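Local coordinates for BH1328 protein (Bacillus halodurans, PDB 2O5A) that probably acts as a ribosomal silencing factor, binding the large-subunit protein uL14 so that the 30S and 50S subunits cannot join and translation is repressed, at residues 19-25 and 37-43; 44-48 and 88-92; 6-10 and 82-87. All coordinates share one frame. Residues are numbered along the deposited sequence.

Contact 1 (19-25 and 37-43)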
loop_
_atom_site.group_PDB
_atom_site.type_symbol
_atom_site.label_atom_id
_atom_site.label_comp_id
_atom_site.label_asym_id
_atom_site.label_seq_id
_atom_site.Cartn_x
_atom_site.Cartn_y
_atom_site.Cartn_z
ATOM N N ALA A 19 6.898 -19.339 -5.746
ATOM C CA ALA A 19 6.729 -18.136 -4.936
ATOM C C ALA A 19 6.340 -18.548 -3.526
ATOM O O ALA A 19 5.461 -19.390 -3.338
ATOM C CB ALA A 19 5.661 -17.246 -5.523
ATOM N N GLU A 20 6.991 -17.948 -2.537
ATOM C CA GLU A 20 6.722 -18.279 -1.145
ATOM C C GLU A 20 5.763 -17.331 -0.427
ATOM O O GLU A 20 5.609 -16.170 -0.804
ATOM C CB GLU A 20 8.045 -18.366 -0.380
ATOM C CG GLU A 20 8.960 -19.479 -0.875
ATOM C CD GLU A 20 10.359 -19.387 -0.302
ATOM O OE1 GLU A 20 11.077 -20.410 -0.302
ATOM O OE2 GLU A 20 10.743 -18.289 0.140
ATOM N N GLN A 21 5.122 -17.859 0.612
ATOM C CA GLN A 21 4.165 -17.120 1.431
ATOM C C GLN A 21 3.046 -16.471 0.623
ATOM O O GLN A 21 2.748 -15.288 0.792
ATOM C CB GLN A 21 4.885 -16.054 2.259
ATOM C CG GLN A 21 6.050 -16.590 3.075
ATOM C CD GLN A 21 6.368 -15.719 4.273
ATOM O OE1 GLN A 21 6.271 -14.494 4.209
ATOM N NE2 GLN A 21 6.762 -16.348 5.372
ATOM N N VAL A 22 2.426 -17.256 -0.252
ATOM C CA VAL A 22 1.333 -16.763 -1.079
ATOM C C VAL A 22 0.115 -16.440 -0.220
ATOM O O VAL A 22 -0.374 -17.287 0.529
ATOM C CB VAL A 22 0.923 -17.804 -2.143
ATOM C CG1 VAL A 22 -0.371 -17.377 -2.822
ATOM C CG2 VAL A 22 2.028 -17.953 -3.171
ATOM N N VAL A 23 -0.366 -15.206 -0.335
ATOM C CA VAL A 23 -1.528 -14.760 0.420
ATOM C C VAL A 23 -2.468 -13.950 -0.461
ATOM O O VAL A 23 -2.040 -13.051 -1.186
ATOM C CB VAL A 23 -1.116 -13.890 1.632
ATOM C CG1 VAL A 23 -2.347 -13.262 2.271
ATOM C CG2 VAL A 23 -0.382 -14.741 2.652
ATOM N N ALA A 24 -3.752 -14.280 -0.395
ATOM C CA ALA A 24 -4.762 -13.574 -1.168
ATOM C C ALA A 24 -5.521 -12.656 -0.221
ATOM O O ALA A 24 -5.739 -12.994 0.942
ATOM C CB ALA A 24 -5.715 -14.564 -1.818
ATOM N N LEU A 25 -5.913 -11.492 -0.720
ATOM C CA LEU A 25 -6.646 -10.536 0.093
ATOM C C LEU A 25 -7.952 -10.150 -0.581
ATOM O O LEU A 25 -7.964 -9.687 -1.721
ATOM C CB LEU A 25 -5.792 -9.289 0.334
ATOM C CG LEU A 25 -4.485 -9.521 1.097
ATOM C CD1 LEU A 25 -3.751 -8.204 1.272
ATOM C CD2 LEU A 25 -4.785 -10.151 2.452
ATOM N N PHE A 37 -6.341 -9.324 -4.108
ATOM C CA PHE A 37 -4.959 -8.858 -4.149
ATOM C C PHE A 37 -4.131 -10.071 -3.751
ATOM O O PHE A 37 -4.257 -10.570 -2.632
ATOM C CB PHE A 37 -4.739 -7.728 -3.140
ATOM C CG PHE A 37 -4.981 -6.339 -3.690
ATOM C CD1 PHE A 37 -5.666 -6.138 -4.890
ATOM C CD2 PHE A 37 -4.524 -5.229 -2.989
ATOM C CE1 PHE A 37 -5.894 -4.844 -5.372
ATOM C CE2 PHE A 37 -4.747 -3.938 -3.462
ATOM C CZ PHE A 37 -5.429 -3.743 -4.657
ATOM N N LEU A 38 -3.296 -10.559 -4.665
ATOM C CA LEU A 38 -2.474 -11.732 -4.383
ATOM C C LEU A 38 -1.040 -11.335 -4.037
ATOM O O LEU A 38 -0.363 -10.676 -4.828
ATOM C CB LEU A 38 -2.477 -12.672 -5.594
ATOM C CG LEU A 38 -1.782 -14.034 -5.461
ATOM C CD1 LEU A 38 -2.492 -14.886 -4.416
ATOM C CD2 LEU A 38 -1.790 -14.737 -6.810
ATOM N N ILE A 39 -0.588 -11.745 -2.852
ATOM C CA ILE A 39 0.755 -11.437 -2.378
ATOM C C ILE A 39 1.658 -12.651 -2.214
ATOM O O ILE A 39 1.219 -13.742 -1.841
ATOM C CB ILE A 39 0.693 -10.673 -1.054
ATOM C CG1 ILE A 39 -0.434 -9.645 -1.171
ATOM C CG2 ILE A 39 2.058 -10.063 -0.727
ATOM C CD1 ILE A 39 -0.675 -8.804 0.008
ATOM N N CYS A 40 2.930 -12.435 -2.508
ATOM C CA CYS A 40 3.941 -13.469 -2.410
ATOM C C CYS A 40 5.294 -12.807 -2.570
ATOM O O CYS A 40 5.381 -11.595 -2.784
ATOM C CB CYS A 40 3.733 -14.514 -3.502
ATOM S SG CYS A 40 3.886 -13.863 -5.180
ATOM N N HIS A 41 6.353 -13.598 -2.470
ATOM C CA HIS A 41 7.684 -13.040 -2.600
ATOM C C HIS A 41 8.695 -14.026 -3.158
ATOM O O HIS A 41 8.478 -15.240 -3.149
ATOM C CB HIS A 41 8.166 -12.526 -1.242
ATOM C CG HIS A 41 8.619 -13.604 -0.309
ATOM N ND1 HIS A 41 9.669 -14.450 -0.601
ATOM C CD2 HIS A 41 8.165 -13.979 0.911
ATOM C CE1 HIS A 41 9.842 -15.291 0.400
ATOM N NE2 HIS A 41 8.946 -15.029 1.328
ATOM N N GLY A 42 9.801 -13.479 -3.646
ATOM C CA GLY A 42 10.876 -14.290 -4.188
ATOM C C GLY A 42 12.074 -14.098 -3.283
ATOM O O GLY A 42 12.124 -13.126 -2.528
ATOM N N ASN A 43 13.039 -15.008 -3.347
ATOM C CA ASN A 43 14.220 -14.911 -2.499
ATOM C C ASN A 43 15.383 -14.193 -3.173
ATOM O O ASN A 43 16.437 -13.999 -2.568
ATOM C CB ASN A 43 14.654 -16.305 -2.052
ATOM C CG ASN A 43 13.551 -17.047 -1.320
ATOM O OD1 ASN A 43 12.890 -16.489 -0.447
ATOM N ND2 ASN A 43 13.348 -18.309 -1.677
#
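Residues 19-25 and 37-43 form a beta hairpin with a beta bulge, in which strand 22-26, the outermost on its side of the RsfS sheet within the chain, runs antiparallel to strand 36-42. The short strand axes come within 4.5 Å at 161°. Backbone hydrogen bonds come in reciprocal couples: Val23 N to Ile39 O and Ile39 N to Val23 O, both 2.6 Å, then Leu25 N to Phe37 O (2.7 Å) and Phe37 N to Leu25 O (2.9 Å). Beyond the bulge the pairing resumes, one residue out of step, with Glu20 N to His41 O (3.1 Å) and His41 N to Glu20 O (3.2 Å). The slip is taken up around Gln21, whose positive phi and psi (54°/49°) turn the chain; Val22 CA lies 3.1 Å from Ile39 O in a CA-H...O contact.

Apolar side chains pack on both faces. Val22 CG1 meets Leu38 CD1 at 3.6 Å and Ala19 CB meets Cys40 SG at 3.8 Å, on the side where Leu38 and Cys40 also touch helix 4-16. On the opposite face, Leu25 CD1 reaches Ile39 CD1 at 3.4 Å, and both side chains touch Trp104; Phe37 meets Trp104 edge-to-face.

Polar side chains gather at the bulged end. The aliphatic CG of Gln21 packs 3.7 Å from His41 NE2, and the His41 ring also meets Tyr97. Asn43 ND2 makes two weak hydrogen bonds to the Glu20 carboxylate, 3.4 Å to OE1 and 3.2 Å to OE2.

Contact 2 (44-48 and 88-92). With MN (manganese (II) ion), chain C.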
loop_
_atom_site.group_PDB
_atom_site.type_symbol
_atom_site.label_atom_id
_atom_site.label_comp_id
_atom_site.label_asym_id
_atom_site.label_seq_id
_atom_site.Cartn_x
_atom_site.Cartn_y
_atom_site.Cartn_z
ATOM N N SER A 44 15.187 -13.803 -4.427
ATOM C CA SER A 44 16.211 -13.094 -5.184
ATOM C C SER A 44 15.506 -12.312 -6.280
ATOM O O SER A 44 14.357 -12.601 -6.609
ATOM C CB SER A 44 17.201 -14.076 -5.813
ATOM O OG SER A 44 16.608 -14.788 -6.885
ATOM N N GLU A 45 16.187 -11.325 -6.847
ATOM C CA GLU A 45 15.586 -10.522 -7.900
ATOM C C GLU A 45 15.318 -11.359 -9.143
ATOM O O GLU A 45 14.428 -11.039 -9.933
ATOM C CB GLU A 45 16.484 -9.327 -8.221
ATOM C CG GLU A 45 16.395 -8.247 -7.152
ATOM C CD GLU A 45 17.332 -7.087 -7.385
ATOM O OE1 GLU A 45 17.442 -6.241 -6.474
ATOM O OE2 GLU A 45 17.953 -7.018 -8.466
ATOM N N LYS A 46 16.076 -12.439 -9.309
ATOM C CA LYS A 46 15.885 -13.325 -10.455
ATOM C C LYS A 46 14.630 -14.162 -10.245
ATOM O O LYS A 46 13.898 -14.447 -11.193
ATOM C CB LYS A 46 17.083 -14.263 -10.629
ATOM C CG LYS A 46 16.884 -15.291 -11.740
ATOM C CD LYS A 46 17.947 -16.371 -11.707
ATOM C CE LYS A 46 17.723 -17.396 -12.806
ATOM N NZ LYS A 46 18.725 -18.494 -12.754
ATOM N N GLN A 47 14.386 -14.562 -9.001
ATOM C CA GLN A 47 13.213 -15.372 -8.695
ATOM C C GLN A 47 11.954 -14.518 -8.750
ATOM O O GLN A 47 10.898 -14.990 -9.157
ATOM C CB GLN A 47 13.328 -15.999 -7.304
ATOM C CG GLN A 47 12.452 -17.235 -7.131
ATOM C CD GLN A 47 12.051 -17.478 -5.691
ATOM O OE1 GLN A 47 12.711 -17.015 -4.763
ATOM N NE2 GLN A 47 10.969 -18.222 -5.498
ATOM N N VAL A 48 12.074 -13.264 -8.329
ATOM C CA VAL A 48 10.937 -12.350 -8.342
ATOM C C VAL A 48 10.480 -12.100 -9.776
ATOM O O VAL A 48 9.282 -12.062 -10.056
ATOM C CB VAL A 48 11.298 -11.002 -7.686
ATOM C CG1 VAL A 48 10.184 -9.994 -7.918
ATOM C CG2 VAL A 48 11.527 -11.201 -6.196
ATOM N N HIS A 88 1.005 -8.940 -6.286
ATOM C CA HIS A 88 2.155 -8.220 -5.753
ATOM C C HIS A 88 3.272 -9.214 -5.463
ATOM O O HIS A 88 3.167 -10.029 -4.548
ATOM C CB HIS A 88 1.790 -7.488 -4.459
ATOM C CG HIS A 88 0.882 -6.312 -4.663
ATOM N ND1 HIS A 88 -0.463 -6.448 -4.917
ATOM C CD2 HIS A 88 1.131 -4.984 -4.643
ATOM C CE1 HIS A 88 -1.009 -5.250 -5.045
ATOM N NE2 HIS A 88 -0.059 -4.342 -4.885
ATOM N N VAL A 89 4.340 -9.143 -6.248
ATOM C CA VAL A 89 5.474 -10.039 -6.068
ATOM C C VAL A 89 6.634 -9.269 -5.449
ATOM O O VAL A 89 7.305 -8.490 -6.126
ATOM C CB VAL A 89 5.931 -10.641 -7.418
ATOM C CG1 VAL A 89 7.080 -11.613 -7.193
ATOM C CG2 VAL A 89 4.765 -11.350 -8.092
ATOM N N PHE A 90 6.864 -9.488 -4.158
ATOM C CA PHE A 90 7.938 -8.809 -3.451
ATOM C C PHE A 90 9.219 -9.623 -3.380
ATOM O O PHE A 90 9.220 -10.837 -3.585
ATOM C CB PHE A 90 7.532 -8.482 -2.011
ATOM C CG PHE A 90 6.415 -7.492 -1.893
ATOM C CD1 PHE A 90 5.096 -7.884 -2.093
ATOM C CD2 PHE A 90 6.680 -6.172 -1.551
ATOM C CE1 PHE A 90 4.056 -6.973 -1.950
ATOM C CE2 PHE A 90 5.648 -5.253 -1.406
ATOM C CZ PHE A 90 4.333 -5.654 -1.604
ATOM N N HIS A 91 10.309 -8.928 -3.085
ATOM C CA HIS A 91 11.609 -9.557 -2.911
ATOM C C HIS A 91 11.637 -9.761 -1.401
ATOM O O HIS A 91 11.307 -8.844 -0.649
ATOM C CB HIS A 91 12.726 -8.608 -3.355
ATOM C CG HIS A 91 14.104 -9.161 -3.162
ATOM N ND1 HIS A 91 14.651 -9.381 -1.916
ATOM C CD2 HIS A 91 15.049 -9.536 -4.057
ATOM C CE1 HIS A 91 15.873 -9.865 -2.053
ATOM N NE2 HIS A 91 16.136 -9.970 -3.339
ATOM N N LYS A 92 12.013 -10.954 -0.959
ATOM C CA LYS A 92 12.034 -11.255 0.469
ATOM C C LYS A 92 12.629 -10.144 1.337
ATOM O O LYS A 92 12.307 -10.042 2.520
ATOM C CB LYS A 92 12.784 -12.570 0.720
ATOM C CG LYS A 92 14.226 -12.404 1.165
ATOM C CD LYS A 92 14.873 -13.754 1.421
ATOM C CE LYS A 92 16.056 -13.623 2.364
ATOM N NZ LYS A 92 17.099 -12.707 1.828
HETATM MN MN MN C . 18.550 -4.756 -7.233
#
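Helix 45-61 starts against the end of strand 85-91; no hydrogen bond crosses, and the contact is van der Waals packing. Ser44 is the N-cap: its OG accepts a hydrogen bond from Gln47 N at 3.1 Å, while its own carbonyl carbon lies 3.6 Å from His91 CD2. Glu45 opens the helix with N 3.5 Å from His91 CD2, at the edge of the imidazole, and CG 3.6 Å from the same atom. Its carboxylate turns to other partners, OE1 binding the manganese ion at 2.0 Å and also accepting from Arg76. The His91 ring in turn is held through ND1 by Asp93 N. One turn on, Val48 points its CA-to-CB bond toward the strand; CG1 meets Val89 CG1 at 3.6 Å and CG2 sits 3.5 Å from Phe90 O. The helix start thus lies over one face of the sheet, with Val48 also touching Val78 of strand 77-81 and Val89 touching Cys40 of strand 36-42.

Contact 3 (6-10 and 82-87)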
loop_
_atom_site.group_PDB
_atom_site.type_symbol
_atom_site.label_atom_id
_atom_site.label_comp_id
_atom_site.label_asym_id
_atom_site.label_seq_id
_atom_site.Cartn_x
_atom_site.Cartn_y
_atom_site.Cartn_z
ATOM N N LEU A 6 -9.774 -16.227 -11.943
ATOM C CA LEU A 6 -8.573 -15.463 -12.253
ATOM C C LEU A 6 -7.590 -15.691 -11.111
ATOM O O LEU A 6 -6.397 -15.904 -11.330
ATOM C CB LEU A 6 -8.895 -13.969 -12.351
ATOM C CG LEU A 6 -8.379 -13.187 -13.566
ATOM C CD1 LEU A 6 -8.126 -11.743 -13.150
ATOM C CD2 LEU A 6 -7.094 -13.803 -14.097
ATOM N N LEU A 7 -8.115 -15.652 -9.890
ATOM C CA LEU A 7 -7.317 -15.843 -8.686
ATOM C C LEU A 7 -6.585 -17.181 -8.687
ATOM O O LEU A 7 -5.392 -17.237 -8.391
ATOM C CB LEU A 7 -8.210 -15.731 -7.449
ATOM C CG LEU A 7 -7.518 -15.679 -6.085
ATOM C CD1 LEU A 7 -6.475 -14.573 -6.071
ATOM C CD2 LEU A 7 -8.560 -15.445 -5.003
ATOM N N GLN A 8 -7.295 -18.261 -9.009
ATOM C CA GLN A 8 -6.667 -19.579 -9.054
ATOM C C GLN A 8 -5.671 -19.609 -10.199
ATOM O O GLN A 8 -4.676 -20.332 -10.159
ATOM C CB GLN A 8 -7.700 -20.686 -9.279
ATOM C CG GLN A 8 -8.252 -21.314 -8.015
ATOM C CD GLN A 8 -8.725 -22.737 -8.248
ATOM O OE1 GLN A 8 -9.521 -22.999 -9.150
ATOM N NE2 GLN A 8 -8.233 -23.665 -7.435
ATOM N N LEU A 9 -5.956 -18.815 -11.225
ATOM C CA LEU A 9 -5.098 -18.730 -12.397
ATOM C C LEU A 9 -3.783 -18.077 -11.987
ATOM O O LEU A 9 -2.706 -18.507 -12.402
ATOM C CB LEU A 9 -5.784 -17.897 -13.484
ATOM C CG LEU A 9 -5.226 -17.978 -14.906
ATOM C CD1 LEU A 9 -5.259 -19.418 -15.391
ATOM C CD2 LEU A 9 -6.057 -17.098 -15.822
ATOM N N ALA A 10 -3.884 -17.042 -11.160
ATOM C CA ALA A 10 -2.715 -16.317 -10.681
ATOM C C ALA A 10 -1.960 -17.118 -9.622
ATOM O O ALA A 10 -0.729 -17.124 -9.599
ATOM C CB ALA A 10 -3.139 -14.966 -10.115
ATOM N N LEU A 82 -4.073 -7.468 -13.212
ATOM C CA LEU A 82 -4.813 -8.337 -14.118
ATOM C C LEU A 82 -6.298 -7.983 -14.132
ATOM O O LEU A 82 -7.115 -8.718 -14.686
ATOM C CB LEU A 82 -4.642 -9.801 -13.708
ATOM C CG LEU A 82 -3.211 -10.349 -13.674
ATOM C CD1 LEU A 82 -3.230 -11.775 -13.141
ATOM C CD2 LEU A 82 -2.600 -10.308 -15.067
ATOM N N GLY A 83 -6.638 -6.852 -13.522
ATOM C CA GLY A 83 -8.022 -6.424 -13.476
ATOM C C GLY A 83 -8.682 -6.727 -12.146
ATOM O O GLY A 83 -8.405 -6.072 -11.139
ATOM N N ASP A 84 -9.561 -7.721 -12.138
ATOM C CA ASP A 84 -10.260 -8.113 -10.923
ATOM C C ASP A 84 -9.273 -8.598 -9.870
ATOM O O ASP A 84 -9.574 -8.607 -8.676
ATOM C CB ASP A 84 -11.261 -9.218 -11.233
ATOM C CG ASP A 84 -12.352 -8.767 -12.186
ATOM O OD1 ASP A 84 -13.042 -7.775 -11.874
ATOM O OD2 ASP A 84 -12.521 -9.409 -13.246
ATOM N N VAL A 85 -8.093 -9.007 -10.324
ATOM C CA VAL A 85 -7.043 -9.482 -9.433
ATOM C C VAL A 85 -5.760 -8.702 -9.682
ATOM O O VAL A 85 -5.391 -8.436 -10.828
ATOM C CB VAL A 85 -6.749 -10.991 -9.637
ATOM C CG1 VAL A 85 -5.412 -11.357 -8.999
ATOM C CG2 VAL A 85 -7.861 -11.824 -9.019
ATOM N N VAL A 86 -5.092 -8.328 -8.599
ATOM C CA VAL A 86 -3.839 -7.591 -8.682
ATOM C C VAL A 86 -2.801 -8.363 -7.887
ATOM O O VAL A 86 -2.965 -8.580 -6.687
ATOM C CB VAL A 86 -3.981 -6.177 -8.091
ATOM C CG1 VAL A 86 -2.625 -5.491 -8.050
ATOM C CG2 VAL A 86 -4.958 -5.366 -8.922
ATOM N N VAL A 87 -1.735 -8.780 -8.558
ATOM C CA VAL A 87 -0.685 -9.544 -7.901
ATOM C C VAL A 87 0.501 -8.681 -7.489
ATOM O O VAL A 87 0.943 -7.809 -8.237
ATOM C CB VAL A 87 -0.166 -10.674 -8.817
ATOM C CG1 VAL A 87 0.791 -11.576 -8.047
ATOM C CG2 VAL A 87 -1.335 -11.475 -9.366
#
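Helix 6-10, part of the longer helix 4-16, lies on strand 85-87 and the turn before it, the two short axes 9.1 Å apart and only 19° from parallel. No hydrogen bond crosses; the fit is made by aliphatic side chains. Leu6 has the largest share: with chi1 between wells at -132° and chi2 t, it puts CD1 3.5 Å from Leu82 O, 4.0 Å from Leu82 CB and 3.8 Å from Val85 CB. Leu7, in the common tp rotamer, points sideways and brings CB to 4.2 Å from Val85 CG2. Ala10, one turn beyond Leu6, has a methyl small enough to sit close to the strand, 4.0 Å from Val87 CG2 and 4.4 Å from both Val85 CG1 and Leu82 CD1. The extended mt rotamer of Leu82 carries CD1 to that meeting point, while Val85 and Val87, both t, direct their CA-to-CB bonds at the helix. Intervening Val86 points away, to the other face of the sheet, where it touches Phe37. On the helix-covered face, Leu82 and Val87 also touch Leu55 of helix 45-61, while Ala10 reaches Leu38 of strand 36-42, so this packing lies between two helices and the middle of the sheet.

How the contacts relate
Strand 85-91 ties the three contacts together: contact 3 uses its beginning and contact 2 its end, with centres about 18 Å apart on opposite sides of the chain's centre. Its neighbour in the sheet, strand 36-42, supplies one half of contact 1, joined to contact 3 by a probable hydrogen bond from Leu38 N to Val86 O (2.8 Å) and to contact 2 by probable ones between Leu38 O and His88 N (2.6 Å) and Gly42 O and Lys92 N (2.7 Å). Leu38 CD2 also packs on Ala10 CB at 3.6 Å. Two separate manganese ions are involved: Glu45 of contact 2 binds one, and a different one lies about 3 Å, nearest atoms, from Asp84's side chain in contact 3.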